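Local coordinates for protein dihydrodipicolinate synthase (Bacillus clausii KSM-K16, PDB 3E96) that probably catalyses a lyase-class reaction as a 4-hydroxy-tetrahydrodipicolinate synthase, at residues N260-K265 against G276-P281. Numbering follows the deposited sequence.
Sequences NVVVIK and GVTRAP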
ATOM      1  N   ASN B 260      -7.206  -2.350  13.704  1.00 14.51           N
ATOM      2  CA  ASN B 260      -8.437  -2.636  12.973  1.00 13.07           C
ATOM      3  C   ASN B 260      -8.961  -4.071  12.931  1.00 13.90           C
ATOM      4  O   ASN B 260     -10.142  -4.311  13.202  1.00 13.36           O
ATOM      5  CB  ASN B 260      -8.327  -2.095  11.546  1.00 17.68           C
ATOM      6  CG  ASN B 260      -9.650  -2.137  10.811  1.00 21.32           C
ATOM      7  OD1 ASN B 260     -10.132  -3.205  10.435  1.00 23.46           O
ATOM      8  ND2 ASN B 260     -10.249  -0.972  10.612  1.00 22.65           N
ATOM      9  N   VAL B 261      -8.101  -5.024  12.592  1.00 11.90           N
ATOM     10  CA  VAL B 261      -8.528  -6.419  12.510  1.00 12.08           C
ATOM     11  C   VAL B 261      -8.174  -7.229  13.750  1.00 13.12           C
ATOM     12  O   VAL B 261      -8.970  -8.053  14.208  1.00 13.20           O
ATOM     13  CB  VAL B 261      -7.911  -7.116  11.272  1.00 11.76           C
ATOM     14  CG1 VAL B 261      -8.281  -8.607  11.260  1.00 12.43           C
ATOM     15  CG2 VAL B 261      -8.405  -6.441   9.994  1.00 13.48           C
ATOM     16  N   VAL B 262      -6.988  -6.999  14.300  1.00 11.93           N
ATOM     17  CA  VAL B 262      -6.577  -7.758  15.471  1.00 12.96           C
ATOM     18  C   VAL B 262      -7.555  -7.595  16.640  1.00 13.79           C
ATOM     19  O   VAL B 262      -7.789  -8.547  17.381  1.00 13.49           O
ATOM     20  CB  VAL B 262      -5.127  -7.405  15.898  1.00 13.55           C
ATOM     21  CG1 VAL B 262      -5.026  -5.945  16.294  1.00 12.78           C
ATOM     22  CG2 VAL B 262      -4.687  -8.329  17.033  1.00 14.73           C
ATOM     23  N   VAL B 263      -8.139  -6.408  16.800  1.00 13.07           N
ATOM     24  CA  VAL B 263      -9.117  -6.193  17.874  1.00 13.80           C
ATOM     25  C   VAL B 263     -10.341  -7.082  17.622  1.00 13.91           C
ATOM     26  O   VAL B 263     -10.892  -7.686  18.551  1.00 14.27           O
ATOM     27  CB  VAL B 263      -9.577  -4.714  17.952  1.00 13.62           C
ATOM     28  CG1 VAL B 263     -10.807  -4.587  18.855  1.00 13.96           C
ATOM     29  CG2 VAL B 263      -8.446  -3.851  18.499  1.00 12.83           C
ATOM     30  N   ILE B 264     -10.764  -7.158  16.362  1.00 12.87           N
ATOM     31  CA  ILE B 264     -11.906  -7.992  15.999  1.00 13.97           C
ATOM     32  C   ILE B 264     -11.619  -9.464  16.320  1.00 14.49           C
ATOM     33  O   ILE B 264     -12.445 -10.155  16.932  1.00 13.57           O
ATOM     34  CB  ILE B 264     -12.238  -7.867  14.489  1.00 14.22           C
ATOM     35  CG1 ILE B 264     -12.834  -6.488  14.200  1.00 15.42           C
ATOM     36  CG2 ILE B 264     -13.221  -8.954  14.067  1.00 15.66           C
ATOM     37  CD1 ILE B 264     -13.129  -6.241  12.733  1.00 17.52           C
ATOM     38  N   LYS B 265     -10.444  -9.939  15.915  1.00 11.84           N
ATOM     39  CA  LYS B 265     -10.079 -11.332  16.151  1.00 14.04           C
ATOM     40  C   LYS B 265      -9.936 -11.718  17.616  1.00 15.00           C
ATOM     41  O   LYS B 265     -10.373 -12.799  18.020  1.00 15.44           O
ATOM     42  CB  LYS B 265      -8.799 -11.683  15.384  1.00 12.21           C
ATOM     43  CG  LYS B 265      -9.024 -11.784  13.872  1.00 11.98           C
ATOM     44  CD  LYS B 265      -7.818 -12.348  13.129  1.00 12.02           C
ATOM     45  CE  LYS B 265      -8.147 -12.543  11.649  1.00 11.25           C
ATOM     46  NZ  LYS B 265      -6.956 -12.945  10.833  1.00 10.55           N
ATOM     47  N   GLY B 276      -8.708 -17.078  15.170  1.00 18.82           N
ATOM     48  CA  GLY B 276      -7.276 -17.263  15.052  1.00 18.20           C
ATOM     49  C   GLY B 276      -6.579 -15.926  15.251  1.00 17.84           C
ATOM     50  O   GLY B 276      -7.049 -15.089  16.020  1.00 17.71           O
ATOM     51  N   VAL B 277      -5.475 -15.712  14.540  1.00 16.48           N
ATOM     52  CA  VAL B 277      -4.707 -14.480  14.678  1.00 16.44           C
ATOM     53  C   VAL B 277      -4.545 -13.719  13.367  1.00 15.08           C
ATOM     54  O   VAL B 277      -4.982 -14.171  12.308  1.00 12.95           O
ATOM     55  CB  VAL B 277      -3.289 -14.777  15.204  1.00 16.20           C
ATOM     56  CG1 VAL B 277      -3.362 -15.420  16.578  1.00 17.89           C
ATOM     57  CG2 VAL B 277      -2.559 -15.696  14.219  1.00 18.27           C
ATOM     58  N   THR B 278      -3.916 -12.554  13.455  1.00 14.83           N
ATOM     59  CA  THR B 278      -3.647 -11.746  12.272  1.00 15.31           C
ATOM     60  C   THR B 278      -2.284 -12.188  11.747  1.00 15.58           C
ATOM     61  O   THR B 278      -1.541 -12.878  12.451  1.00 15.98           O
ATOM     62  CB  THR B 278      -3.570 -10.230  12.609  1.00 15.31           C
ATOM     63  OG1 THR B 278      -2.684 -10.023  13.721  1.00 15.25           O
ATOM     64  CG2 THR B 278      -4.951  -9.677  12.944  1.00 14.89           C
ATOM     65  N   ARG B 279      -1.967 -11.819  10.512  1.00 14.74           N
ATOM     66  CA  ARG B 279      -0.667 -12.143   9.934  1.00 15.34           C
ATOM     67  C   ARG B 279       0.196 -10.884  10.001  1.00 14.90           C
ATOM     68  O   ARG B 279      -0.327  -9.768   9.989  1.00 12.41           O
ATOM     69  CB  ARG B 279      -0.797 -12.558   8.463  1.00 16.26           C
ATOM     70  CG  ARG B 279      -1.123 -14.028   8.216  1.00 14.48           C
ATOM     71  CD  ARG B 279      -1.134 -14.331   6.718  1.00 15.09           C
ATOM     72  NE  ARG B 279      -1.441 -15.732   6.435  1.00 12.18           N
ATOM     73  CZ  ARG B 279      -1.643 -16.229   5.220  1.00 12.68           C
ATOM     74  NH1 ARG B 279      -1.923 -17.518   5.067  1.00 13.39           N
ATOM     75  NH2 ARG B 279      -1.567 -15.443   4.154  1.00 12.46           N
ATOM     76  N   ALA B 280       1.511 -11.060  10.097  1.00 14.34           N
ATOM     77  CA  ALA B 280       2.409  -9.908  10.098  1.00 15.91           C
ATOM     78  C   ALA B 280       2.002  -9.221   8.793  1.00 14.67           C
ATOM     79  O   ALA B 280       1.665  -9.903   7.828  1.00 13.65           O
ATOM     80  CB  ALA B 280       3.863 -10.372  10.023  1.00 15.69           C
ATOM     81  N   PRO B 281       2.097  -7.882   8.710  1.00 14.90           N
ATOM     82  CA  PRO B 281       2.552  -6.861   9.661  1.00 13.82           C
ATOM     83  C   PRO B 281       1.730  -6.466  10.894  1.00 13.62           C
ATOM     84  O   PRO B 281       1.853  -5.338  11.371  1.00 11.41           O
ATOM     85  CB  PRO B 281       2.816  -5.664   8.755  1.00 15.27           C
ATOM     86  CG  PRO B 281       1.687  -5.769   7.771  1.00 15.42           C
ATOM     87  CD  PRO B 281       1.678  -7.256   7.440  1.00 14.73           C
TER
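Lys265, on helix 262-270, reaches over to Val277 in the loop that runs from this helix to helix 287-299, in the helical region that follows the eighth strand of the DapA-family TIM barrel. Its CG lies anti to the carbonyl carbon (chi1 -72°), and beyond CG the chain is fully extended, which brings NZ to the carbonyl oxygen of Val277. Lys265 NZ donates to Val277 O at 2.8 Å, from well above the carbonyl plane and with a C=O...N angle of 123°. The aliphatic chain also lies against this peptide, with Lys265 CD 3.5 Å from Val277 O. The same ammonium forms a salt bridge with Glu58 and a hydrogen bond with Thr21 O, so three oxygens grip a buried charge. A methionine in its place would probably leave Val277 O without this donor and the carboxylate of Glu58 without its cationic mate. The methyl of Thr278 packs against Val261 and Val262. Thr278 CG2 sits 3.7 Å from Val262 CB, while Val261 CG1 approaches Thr278 CG2 at 3.9 Å, the two side chains running antiparallel as they pass. Lys265 CD closes over the same methyl. Val261 also packs on Tyr119 of the second subunit and lies about 4 Å, side chain to side chain, from Thr56, a predicted pyruvate-binding residue; the contact thus borders the probable active site. Thr278 OG1, at chi1 50° between backbone N and carbonyl carbon, is hydrogen-bonded to Val282 O, while Thr278 CG2 rests 3.6 Å from Val262 CA.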